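Local coordinates for protein STN1 (Saccharomyces cerevisiae, PDB 3KEY) that regulates telomere length and protects chromosome ends, limiting telomerase loading through Cdc13, and is represented here by its C-terminal pair of winged helix-turn-helix domains, at residues 7-12 with 137-141; 72-76 with 129-134; 104-108 with 176-180; 115-119 with 171-175. One frame throughout, in Å; residues are numbered along the deposited sequence.

Contact 1 (7-12 with 137-141)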
loop_
_atom_site.group_PDB
_atom_site.type_symbol
_atom_site.label_atom_id
_atom_site.label_comp_id
_atom_site.label_asym_id
_atom_site.label_seq_id
_atom_site.Cartn_x
_atom_site.Cartn_y
_atom_site.Cartn_z
ATOM N N LYS A 7 4.652 6.199 -2.775
ATOM C CA LYS A 7 4.536 5.257 -1.672
ATOM C C LYS A 7 3.835 3.968 -2.120
ATOM O O LYS A 7 4.308 2.869 -1.831
ATOM C CB LYS A 7 3.755 5.902 -0.523
ATOM C CG LYS A 7 3.550 5.006 0.685
ATOM C CD LYS A 7 2.529 5.608 1.632
ATOM C CE LYS A 7 1.138 5.579 1.015
ATOM N NZ LYS A 7 0.131 6.292 1.847
ATOM N N SER A 8 2.707 4.098 -2.819
ATOM C CA SER A 8 1.982 2.918 -3.281
ATOM C C SER A 8 2.730 2.170 -4.392
ATOM O O SER A 8 2.539 0.971 -4.564
ATOM C CB SER A 8 0.556 3.289 -3.719
ATOM O OG SER A 8 -0.304 3.445 -2.587
ATOM N N ASN A 9 3.581 2.864 -5.142
ATOM C CA ASN A 9 4.366 2.183 -6.174
ATOM C C ASN A 9 5.389 1.274 -5.468
ATOM O O ASN A 9 5.632 0.142 -5.896
ATOM C CB ASN A 9 5.099 3.185 -7.075
ATOM C CG ASN A 9 4.204 3.748 -8.176
ATOM O OD1 ASN A 9 3.405 3.025 -8.777
ATOM N ND2 ASN A 9 4.353 5.039 -8.457
ATOM N N LEU A 10 5.986 1.775 -4.387
ATOM C CA LEU A 10 6.939 0.979 -3.626
ATOM C C LEU A 10 6.162 -0.152 -2.963
ATOM O O LEU A 10 6.634 -1.287 -2.907
ATOM C CB LEU A 10 7.645 1.822 -2.555
ATOM C CG LEU A 10 8.556 1.019 -1.615
ATOM C CD1 LEU A 10 9.611 0.268 -2.427
ATOM C CD2 LEU A 10 9.208 1.945 -0.605
ATOM N N MET A 11 4.966 0.162 -2.467
ATOM C CA MET A 11 4.129 -0.851 -1.833
ATOM C C MET A 11 3.881 -2.016 -2.802
ATOM O O MET A 11 4.012 -3.184 -2.426
ATOM C CB MET A 11 2.787 -0.254 -1.389
ATOM C CG MET A 11 1.833 -1.293 -0.788
ATOM S SD MET A 11 0.207 -0.626 -0.343
ATOM C CE MET A 11 -0.526 -0.377 -1.994
ATOM N N LEU A 12 3.541 -1.699 -4.050
ATOM C CA LEU A 12 3.280 -2.736 -5.049
ATOM C C LEU A 12 4.520 -3.563 -5.376
ATOM O O LEU A 12 4.416 -4.747 -5.698
ATOM C CB LEU A 12 2.723 -2.114 -6.337
ATOM C CG LEU A 12 1.314 -1.519 -6.250
ATOM C CD1 LEU A 12 0.926 -0.951 -7.607
ATOM C CD2 LEU A 12 0.318 -2.589 -5.819
ATOM N N ASP A 137 -5.349 2.339 1.192
ATOM C CA ASP A 137 -4.517 2.108 0.019
ATOM C C ASP A 137 -4.508 0.647 -0.410
ATOM O O ASP A 137 -4.434 0.354 -1.599
ATOM C CB ASP A 137 -3.092 2.636 0.239
ATOM C CG ASP A 137 -3.050 4.165 0.309
ATOM O OD1 ASP A 137 -3.973 4.803 -0.249
ATOM O OD2 ASP A 137 -2.109 4.731 0.907
ATOM N N VAL A 138 -4.606 -0.278 0.538
ATOM C CA VAL A 138 -4.628 -1.683 0.151
ATOM C C VAL A 138 -5.923 -1.984 -0.620
ATOM O O VAL A 138 -5.889 -2.607 -1.687
ATOM C CB VAL A 138 -4.507 -2.619 1.383
ATOM C CG1 VAL A 138 -4.712 -4.079 0.959
ATOM C CG2 VAL A 138 -3.124 -2.452 2.011
ATOM N N PHE A 139 -7.055 -1.522 -0.097
ATOM C CA PHE A 139 -8.331 -1.761 -0.768
ATOM C C PHE A 139 -8.423 -1.066 -2.128
ATOM O O PHE A 139 -8.976 -1.635 -3.071
ATOM C CB PHE A 139 -9.515 -1.363 0.133
ATOM C CG PHE A 139 -9.933 -2.459 1.092
ATOM C CD1 PHE A 139 -9.274 -2.632 2.306
ATOM C CD2 PHE A 139 -10.945 -3.355 0.744
ATOM C CE1 PHE A 139 -9.613 -3.685 3.163
ATOM C CE2 PHE A 139 -11.295 -4.411 1.588
ATOM C CZ PHE A 139 -10.627 -4.579 2.802
ATOM N N LYS A 140 -7.873 0.144 -2.245
ATOM C CA LYS A 140 -7.892 0.837 -3.532
ATOM C C LYS A 140 -7.179 -0.005 -4.601
ATOM O O LYS A 140 -7.695 -0.188 -5.710
ATOM C CB LYS A 140 -7.221 2.214 -3.425
ATOM C CG LYS A 140 -8.121 3.298 -2.834
ATOM C CD LYS A 140 -7.426 4.659 -2.778
ATOM C CE LYS A 140 -8.400 5.758 -2.337
ATOM N NZ LYS A 140 -7.718 7.088 -2.239
ATOM N N GLU A 141 -5.996 -0.515 -4.267
ATOM C CA GLU A 141 -5.234 -1.342 -5.198
ATOM C C GLU A 141 -5.972 -2.633 -5.576
ATOM O O GLU A 141 -6.000 -3.021 -6.744
ATOM C CB GLU A 141 -3.870 -1.698 -4.609
ATOM C CG GLU A 141 -2.726 -0.964 -5.252
ATOM C CD GLU A 141 -2.846 -0.926 -6.773
ATOM O OE1 GLU A 141 -2.889 -2.000 -7.432
ATOM O OE2 GLU A 141 -2.904 0.190 -7.306
HETATM O O HOH W 1 -3.111 3.132 -3.198
HETATM O O HOH W 2 -1.128 6.445 -1.510
#

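Contact 2 (72-76 with 129-134)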
loop_
_atom_site.group_PDB
_atom_site.type_symbol
_atom_site.label_atom_id
_atom_site.label_comp_id
_atom_site.label_asym_id
_atom_site.label_seq_id
_atom_site.Cartn_x
_atom_site.Cartn_y
_atom_site.Cartn_z
ATOM N N VAL A 72 6.105 1.862 6.933
ATOM C CA VAL A 72 6.203 1.330 8.292
ATOM C C VAL A 72 5.241 2.108 9.189
ATOM O O VAL A 72 4.583 1.543 10.056
ATOM C CB VAL A 72 7.639 1.485 8.870
ATOM C CG1 VAL A 72 7.673 0.992 10.319
ATOM C CG2 VAL A 72 8.636 0.708 8.020
ATOM N N SER A 73 5.162 3.412 8.954
ATOM C CA SER A 73 4.305 4.309 9.724
ATOM C C SER A 73 2.805 4.005 9.603
ATOM O O SER A 73 2.029 4.300 10.519
ATOM C CB SER A 73 4.579 5.751 9.290
ATOM O OG SER A 73 3.680 6.652 9.901
ATOM N N GLN A 74 2.399 3.432 8.470
ATOM C CA GLN A 74 0.996 3.085 8.253
ATOM C C GLN A 74 0.744 1.637 8.649
ATOM O O GLN A 74 -0.380 1.146 8.549
ATOM C CB GLN A 74 0.611 3.261 6.785
ATOM C CG GLN A 74 0.723 4.674 6.262
ATOM C CD GLN A 74 0.104 4.812 4.882
ATOM O OE1 GLN A 74 0.467 4.097 3.951
ATOM N NE2 GLN A 74 -0.839 5.736 4.746
ATOM N N GLY A 75 1.806 0.954 9.074
ATOM C CA GLY A 75 1.695 -0.436 9.480
ATOM C C GLY A 75 1.665 -1.413 8.321
ATOM O O GLY A 75 1.385 -2.598 8.514
ATOM N N LEU A 76 1.958 -0.930 7.114
ATOM C CA LEU A 76 1.932 -1.789 5.930
ATOM C C LEU A 76 3.080 -2.809 5.917
ATOM O O LEU A 76 2.943 -3.924 5.399
ATOM C CB LEU A 76 1.928 -0.927 4.664
ATOM C CG LEU A 76 0.611 -0.143 4.516
ATOM C CD1 LEU A 76 0.660 0.771 3.298
ATOM C CD2 LEU A 76 -0.558 -1.129 4.396
ATOM N N TYR A 129 -0.478 -1.883 14.515
ATOM C CA TYR A 129 -0.013 -0.645 13.892
ATOM C C TYR A 129 -0.664 -0.262 12.572
ATOM O O TYR A 129 -0.369 0.802 12.022
ATOM C CB TYR A 129 1.508 -0.694 13.703
ATOM C CG TYR A 129 2.298 -0.842 14.989
ATOM C CD1 TYR A 129 3.670 -1.088 14.957
ATOM C CD2 TYR A 129 1.676 -0.756 16.240
ATOM C CE1 TYR A 129 4.405 -1.249 16.137
ATOM C CE2 TYR A 129 2.404 -0.916 17.427
ATOM C CZ TYR A 129 3.767 -1.163 17.363
ATOM O OH TYR A 129 4.499 -1.336 18.515
ATOM N N ILE A 130 -1.541 -1.109 12.049
ATOM C CA ILE A 130 -2.178 -0.758 10.788
ATOM C C ILE A 130 -3.102 0.435 11.022
ATOM O O ILE A 130 -3.794 0.508 12.036
ATOM C CB ILE A 130 -2.968 -1.941 10.203
ATOM C CG1 ILE A 130 -3.424 -1.597 8.791
ATOM C CG2 ILE A 130 -4.159 -2.272 11.082
ATOM C CD1 ILE A 130 -4.200 -2.704 8.136
ATOM N N THR A 131 -3.080 1.385 10.096
ATOM C CA THR A 131 -3.906 2.582 10.202
ATOM C C THR A 131 -4.989 2.553 9.134
ATOM O O THR A 131 -4.946 1.726 8.222
ATOM C CB THR A 131 -3.076 3.855 9.986
ATOM O OG1 THR A 131 -2.572 3.866 8.643
ATOM C CG2 THR A 131 -1.901 3.910 10.982
ATOM N N THR A 132 -5.950 3.464 9.236
ATOM C CA THR A 132 -7.024 3.510 8.254
ATOM C C THR A 132 -6.497 3.931 6.877
ATOM O O THR A 132 -6.969 3.429 5.859
ATOM C CB THR A 132 -8.168 4.448 8.718
ATOM O OG1 THR A 132 -7.671 5.779 8.892
ATOM C CG2 THR A 132 -8.746 3.955 10.050
ATOM N N ASN A 133 -5.509 4.824 6.836
ATOM C CA ASN A 133 -4.945 5.239 5.552
ATOM C C ASN A 133 -4.241 4.066 4.879
ATOM O O ASN A 133 -4.255 3.942 3.653
ATOM C CB ASN A 133 -3.960 6.395 5.727
ATOM C CG ASN A 133 -4.638 7.662 6.210
ATOM O OD1 ASN A 133 -5.732 8.003 5.757
ATOM N ND2 ASN A 133 -3.988 8.372 7.128
ATOM N N GLY A 134 -3.623 3.208 5.684
ATOM C CA GLY A 134 -2.955 2.046 5.128
ATOM C C GLY A 134 -3.971 1.086 4.528
ATOM O O GLY A 134 -3.781 0.589 3.422
#

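Contact 3 (104-108 with 176-180)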
loop_
_atom_site.group_PDB
_atom_site.type_symbol
_atom_site.label_atom_id
_atom_site.label_comp_id
_atom_site.label_asym_id
_atom_site.label_seq_id
_atom_site.Cartn_x
_atom_site.Cartn_y
_atom_site.Cartn_z
ATOM N N SER A 104 -14.088 -10.110 -2.593
ATOM C CA SER A 104 -14.652 -11.263 -3.277
ATOM C C SER A 104 -16.018 -11.678 -2.708
ATOM O O SER A 104 -16.973 -11.879 -3.463
ATOM C CB SER A 104 -13.670 -12.439 -3.210
ATOM O OG SER A 104 -14.236 -13.600 -3.794
ATOM N N VAL A 105 -16.116 -11.800 -1.389
ATOM C CA VAL A 105 -17.382 -12.193 -0.785
ATOM C C VAL A 105 -18.456 -11.108 -0.940
ATOM O O VAL A 105 -19.621 -11.424 -1.199
ATOM C CB VAL A 105 -17.227 -12.552 0.721
ATOM C CG1 VAL A 105 -16.840 -11.327 1.530
ATOM C CG2 VAL A 105 -18.533 -13.127 1.245
ATOM N N LEU A 106 -18.072 -9.841 -0.796
ATOM C CA LEU A 106 -19.037 -8.748 -0.945
ATOM C C LEU A 106 -19.661 -8.770 -2.341
ATOM O O LEU A 106 -20.870 -8.586 -2.493
ATOM C CB LEU A 106 -18.374 -7.384 -0.694
ATOM C CG LEU A 106 -18.048 -7.061 0.773
ATOM C CD1 LEU A 106 -17.306 -5.724 0.870
ATOM C CD2 LEU A 106 -19.349 -7.018 1.588
ATOM N N MET A 107 -18.836 -9.001 -3.354
ATOM C CA MET A 107 -19.324 -9.060 -4.721
ATOM C C MET A 107 -20.254 -10.258 -4.923
ATOM O O MET A 107 -21.295 -10.135 -5.563
ATOM C CB MET A 107 -18.152 -9.136 -5.701
ATOM C CG MET A 107 -17.335 -7.857 -5.785
ATOM S SD MET A 107 -16.081 -7.953 -7.080
ATOM C CE MET A 107 -16.999 -7.365 -8.448
ATOM N N LYS A 108 -19.884 -11.410 -4.369
ATOM C CA LYS A 108 -20.695 -12.621 -4.496
ATOM C C LYS A 108 -22.063 -12.488 -3.831
ATOM O O LYS A 108 -22.996 -13.205 -4.177
ATOM C CB LYS A 108 -19.950 -13.823 -3.910
ATOM C CG LYS A 108 -18.779 -14.303 -4.763
ATOM C CD LYS A 108 -17.952 -15.327 -4.017
ATOM C CE LYS A 108 -16.724 -15.725 -4.807
ATOM N NZ LYS A 108 -15.960 -16.772 -4.075
ATOM N N LEU A 176 -16.949 0.702 1.958
ATOM C CA LEU A 176 -16.770 0.322 0.562
ATOM C C LEU A 176 -18.074 0.439 -0.226
ATOM O O LEU A 176 -19.114 -0.070 0.193
ATOM C CB LEU A 176 -16.255 -1.118 0.468
ATOM C CG LEU A 176 -14.999 -1.472 1.275
ATOM C CD1 LEU A 176 -14.783 -2.975 1.203
ATOM C CD2 LEU A 176 -13.771 -0.724 0.734
ATOM N N HIS A 177 -18.015 1.121 -1.362
ATOM C CA HIS A 177 -19.182 1.264 -2.231
ATOM C C HIS A 177 -18.871 0.510 -3.509
ATOM O O HIS A 177 -17.829 0.736 -4.126
ATOM C CB HIS A 177 -19.452 2.732 -2.584
ATOM C CG HIS A 177 -19.869 3.568 -1.418
ATOM N ND1 HIS A 177 -18.971 4.290 -0.655
ATOM C CD2 HIS A 177 -21.086 3.775 -0.863
ATOM C CE1 HIS A 177 -19.620 4.907 0.316
ATOM N NE2 HIS A 177 -20.904 4.612 0.213
ATOM N N LEU A 178 -19.765 -0.389 -3.902
ATOM C CA LEU A 178 -19.562 -1.169 -5.115
ATOM C C LEU A 178 -20.772 -1.031 -6.037
ATOM O O LEU A 178 -21.919 -1.094 -5.592
ATOM C CB LEU A 178 -19.344 -2.652 -4.767
ATOM C CG LEU A 178 -18.237 -2.965 -3.754
ATOM C CD1 LEU A 178 -18.241 -4.469 -3.411
ATOM C CD2 LEU A 178 -16.887 -2.535 -4.323
ATOM N N GLU A 179 -20.506 -0.808 -7.319
ATOM C CA GLU A 179 -21.571 -0.701 -8.307
ATOM C C GLU A 179 -21.319 -1.854 -9.279
ATOM O O GLU A 179 -20.194 -2.050 -9.746
ATOM C CB GLU A 179 -21.514 0.642 -9.038
ATOM C CG GLU A 179 -22.499 0.735 -10.200
ATOM C CD GLU A 179 -22.499 2.100 -10.882
ATOM O OE1 GLU A 179 -21.413 2.694 -11.044
ATOM O OE2 GLU A 179 -23.590 2.567 -11.268
ATOM N N TYR A 180 -22.364 -2.612 -9.580
ATOM C CA TYR A 180 -22.234 -3.768 -10.458
ATOM C C TYR A 180 -22.589 -3.554 -11.927
ATOM O O TYR A 180 -23.468 -2.757 -12.264
ATOM C CB TYR A 180 -23.042 -4.928 -9.871
ATOM C CG TYR A 180 -22.554 -5.311 -8.492
ATOM C CD1 TYR A 180 -23.144 -4.776 -7.339
ATOM C CD2 TYR A 180 -21.452 -6.146 -8.337
ATOM C CE1 TYR A 180 -22.636 -5.067 -6.061
ATOM C CE2 TYR A 180 -20.935 -6.441 -7.072
ATOM C CZ TYR A 180 -21.526 -5.901 -5.940
ATOM O OH TYR A 180 -20.999 -6.195 -4.698
#

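Contact 4 (115-119 with 171-175)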
loop_
_atom_site.group_PDB
_atom_site.type_symbol
_atom_site.label_atom_id
_atom_site.label_comp_id
_atom_site.label_asym_id
_atom_site.label_seq_id
_atom_site.Cartn_x
_atom_site.Cartn_y
_atom_site.Cartn_z
ATOM N N THR A 115 -19.112 -2.025 5.559
ATOM C CA THR A 115 -18.102 -1.446 6.421
ATOM C C THR A 115 -16.966 -2.407 6.715
ATOM O O THR A 115 -17.168 -3.609 6.829
ATOM C CB THR A 115 -18.697 -1.016 7.780
ATOM O OG1 THR A 115 -19.482 0.166 7.604
ATOM C CG2 THR A 115 -17.582 -0.762 8.808
ATOM N N VAL A 116 -15.770 -1.846 6.824
ATOM C CA VAL A 116 -14.579 -2.587 7.187
ATOM C C VAL A 116 -14.040 -1.808 8.388
ATOM O O VAL A 116 -13.539 -0.703 8.235
ATOM C CB VAL A 116 -13.529 -2.593 6.062
ATOM C CG1 VAL A 116 -12.210 -3.161 6.600
ATOM C CG2 VAL A 116 -14.029 -3.440 4.890
ATOM N N GLN A 117 -14.185 -2.373 9.585
ATOM C CA GLN A 117 -13.720 -1.727 10.807
ATOM C C GLN A 117 -12.232 -1.985 11.018
ATOM O O GLN A 117 -11.771 -3.122 10.939
ATOM C CB GLN A 117 -14.500 -2.249 12.021
ATOM C CG GLN A 117 -15.976 -1.922 12.002
ATOM C CD GLN A 117 -16.680 -2.330 13.283
ATOM O OE1 GLN A 117 -16.183 -2.082 14.384
ATOM N NE2 GLN A 117 -17.852 -2.942 13.148
ATOM N N LEU A 118 -11.493 -0.917 11.294
ATOM C CA LEU A 118 -10.060 -1.006 11.516
ATOM C C LEU A 118 -9.710 -1.995 12.630
ATOM O O LEU A 118 -8.817 -2.828 12.461
ATOM C CB LEU A 118 -9.494 0.382 11.851
ATOM C CG LEU A 118 -8.004 0.447 12.214
ATOM C CD1 LEU A 118 -7.145 0.000 11.036
ATOM C CD2 LEU A 118 -7.654 1.872 12.627
ATOM N N SER A 119 -10.413 -1.913 13.758
ATOM C CA SER A 119 -10.148 -2.825 14.875
ATOM C C SER A 119 -10.293 -4.289 14.461
ATOM O O SER A 119 -9.534 -5.139 14.922
ATOM C CB SER A 119 -11.080 -2.528 16.059
ATOM O OG SER A 119 -12.442 -2.730 15.716
ATOM N N ASN A 171 -11.647 6.834 11.077
ATOM C CA ASN A 171 -10.558 6.382 11.936
ATOM C C ASN A 171 -10.974 5.082 12.614
ATOM O O ASN A 171 -10.159 4.389 13.220
ATOM C CB ASN A 171 -10.231 7.454 12.983
ATOM C CG ASN A 171 -8.909 7.200 13.680
ATOM O OD1 ASN A 171 -8.193 6.247 13.356
ATOM N ND2 ASN A 171 -8.574 8.056 14.643
ATOM N N SER A 172 -12.258 4.762 12.521
ATOM C CA SER A 172 -12.755 3.526 13.107
ATOM C C SER A 172 -12.916 2.522 11.971
ATOM O O SER A 172 -13.054 1.326 12.206
ATOM C CB SER A 172 -14.099 3.747 13.821
ATOM O OG SER A 172 -15.158 3.915 12.900
ATOM N N GLY A 173 -12.894 3.022 10.737
ATOM C CA GLY A 173 -13.030 2.140 9.593
ATOM C C GLY A 173 -13.298 2.844 8.275
ATOM O O GLY A 173 -13.268 4.071 8.197
ATOM N N ILE A 174 -13.549 2.053 7.235
ATOM C CA ILE A 174 -13.829 2.588 5.916
ATOM C C ILE A 174 -15.149 2.008 5.418
ATOM O O ILE A 174 -15.643 1.004 5.945
ATOM C CB ILE A 174 -12.688 2.254 4.910
ATOM C CG1 ILE A 174 -12.577 0.744 4.702
ATOM C CG2 ILE A 174 -11.359 2.795 5.439
ATOM C CD1 ILE A 174 -11.513 0.355 3.677
ATOM N N LEU A 175 -15.721 2.651 4.412
ATOM C CA LEU A 175 -16.982 2.212 3.849
ATOM C C LEU A 175 -16.760 1.951 2.366
ATOM O O LEU A 175 -16.399 2.860 1.607
ATOM C CB LEU A 175 -18.042 3.302 4.069
ATOM C CG LEU A 175 -19.511 3.000 3.761
ATOM C CD1 LEU A 175 -20.026 1.961 4.749
ATOM C CD2 LEU A 175 -20.346 4.286 3.852
HETATM O O HOH W 3 -12.418 -0.021 14.287
#

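Contact 1 (7-12 with 137-141)
Helix 6-16 of the first winged helix-turn-helix domain meets helix 132-149 of the second, where the short segments lie 11.4 Å apart at their axes and their directions differ by 70°. The CA-to-CB bond of Lys7 points sideways, but the long chain reaches across to form a salt bridge, Lys7 NZ to Asp137 OD2 at 2.9 Å; the same NZ also has a weak hydrogen bond to Gln74. Ser8, whose CA forms the nearest CA pair with Asp137 CA at 7.3 Å, works through water: Ser8 OG lies 2.9 Å from water 1, which bonds weakly to Asp137 O, and 3.3 Å from water 2, which donates to Asp137 OD2 at 3.1 Å. Met11 lies one turn beyond Lys7 and points at the partner helix, its CE 4.0 Å from both Asp137 O and Glu141 CG and its SD 4.5 Å from Val138 CG2. Leu12 CD2 packs 3.5 Å from Glu141 CG. Charge and bound water give way to Met11 and Leu12 lying against the methylene part of Glu141; with one direct salt bridge and water filling the gap at Ser8, this is a wide, largely polar crossing.

Contact 2 (72-76 with 129-134)
Gln74 O is the acceptor on which this junction turns. Thr131 N donates to Gln74 O at 3.1 Å, where Ile130 CA also makes a CA-H...O contact at 3.4 Å. Thr131 OG1, 3.5 Å from Gln74 O, adds at most a weak bond; its firmer role is as N-cap of helix 132-149, accepting from Gly134 N at 3.2 Å. Ile130 O accepts from Gln122 NE2 of helix 118-125. Across the junction, Gly75 closes helix 56-73 in a Schellman motif, Gly75 N bonded to Val72 O at 3.0 Å. Gly75 CA lies 3.5 Å from Tyr129 O, a second CA-H...O contact, and a CB would clash with that oxygen; one on Gly134 would run into Gln74 O. The Gln74 side chain lies along the first turn of helix 132-149, NE2 3.3 Å from Asn133 CB, while OE1 accepts weakly from Lys7. The end of helix 56-73 abuts the start of helix 132-149 across the domain boundary, Leu76 and Ile130 both resting on Leu95 of helix 90-108.

Contact 3 (104-108 with 176-180)
Three residues of strand 173-180, Leu176, Leu178 and Tyr180, direct their side chains at the last turn of helix 90-108, and the hollows between them receive Leu106 and Met107. The strand crosses the helix obliquely, with the short axes 10.3 Å apart at an angle of 47°. Leu106 points toward the strand and packs against both leucines: its CD1 touches Leu176 CD1 at 3.7 Å, and its CB sits 4.0 Å from Leu178 CD1. Leu178 is in turn the bump that fits between the helix residues, since the same CD1 is also 4.2 Å from Met107 CG. Further along, the Tyr180 ring lies beside Met107, whose CG is 4.1 Å from Tyr180 CE2. The phenol end pushes against the helix backbone, with Tyr180 OH 3.3 Å from both Met107 CA, near the plane of the ring, and Leu106 O. Tyr112 meets the Tyr180 ring edge-to-face, and Leu143 and Thr146 of helix 132-149 back Leu178 and Met107 respectively. Helix 90-108 thus lies on the sheet of the second winged domain through apolar side chains, burying 224 Å² in all between the two segments, and the polar end of Tyr180 is satisfied outside them, its OH hydrogen-bonded to Cys111 O in the turn after the helix.

Contact 4 (115-119 with 171-175)
Two backbone hydrogen bonds tie Val116 to Ile174: Val116 N donates to Ile174 O at 3.0 Å, and Ile174 N returns to Val116 O at 2.9 Å. This is the hydrogen-bonded pair of an antiparallel ladder whose short strand axes run 4.7 Å apart, flanked by the non-hydrogen-bonded pairs Thr115 with Leu175 and Gln117 with Gly173. Beyond the strand, Leu118 N donates to Ser172 O at 2.9 Å. Water 3 extends the link by one residue, accepting from Ser119 N at 2.8 Å and donating to Ser172 O at 2.6 Å. Weaker CA-H...O contacts fill in at the non-hydrogen-bonded pairs, Thr115 CA to Ile174 O at 3.5 Å and Gln117 CA to Ser172 O at 3.4 Å. Gly173 lets the strands come close: its CA is 4.1 Å from Gln117 CA, and a CB would clash with Val116 O. Val116 CB and Ile174 CG1 meet at 3.7 Å on one face, Thr115 OG1 and Leu175 CD1 at 3.4 Å on the face of those two residues. Strand 113-117 runs straight into helix 118-125, Gln117 at the N-cap position, so the pairing carries on into the helix's first turn. Strand 173-180 is central in the three-stranded sheet of the second winged domain, strand 154-161 on its far side, and Ile174 and Leu118 pack on Ile135 of helix 132-149.

In the fold
Contacts 1 and 2 join the two winged domains, whereas contacts 3 and 4 lie within the second. Contacts 1 and 2 have centres 12 Å apart, share helix 132-149 and touch directly: Lys7 NZ is 3.1 Å from Gln74 OE1, and Met11 SD is 3.9 Å from Leu76 CD1. Contacts 3 and 4 share strand 173-180, with Leu176 CD1 3.8 Å from Val116 CG2. Phe139, next to Val138 but out of reach of 7-12, packs on this sheet, its CE2 3.8 Å from Leu176 CD1 and its CD1 4.0 Å from Ile174 CD1. Thr132 CG2 joins contact 2 to contact 4, 3.5 Å from Leu118 CD2. Contacts 2 and 3 do not touch, their nearest atoms being about 9 Å apart.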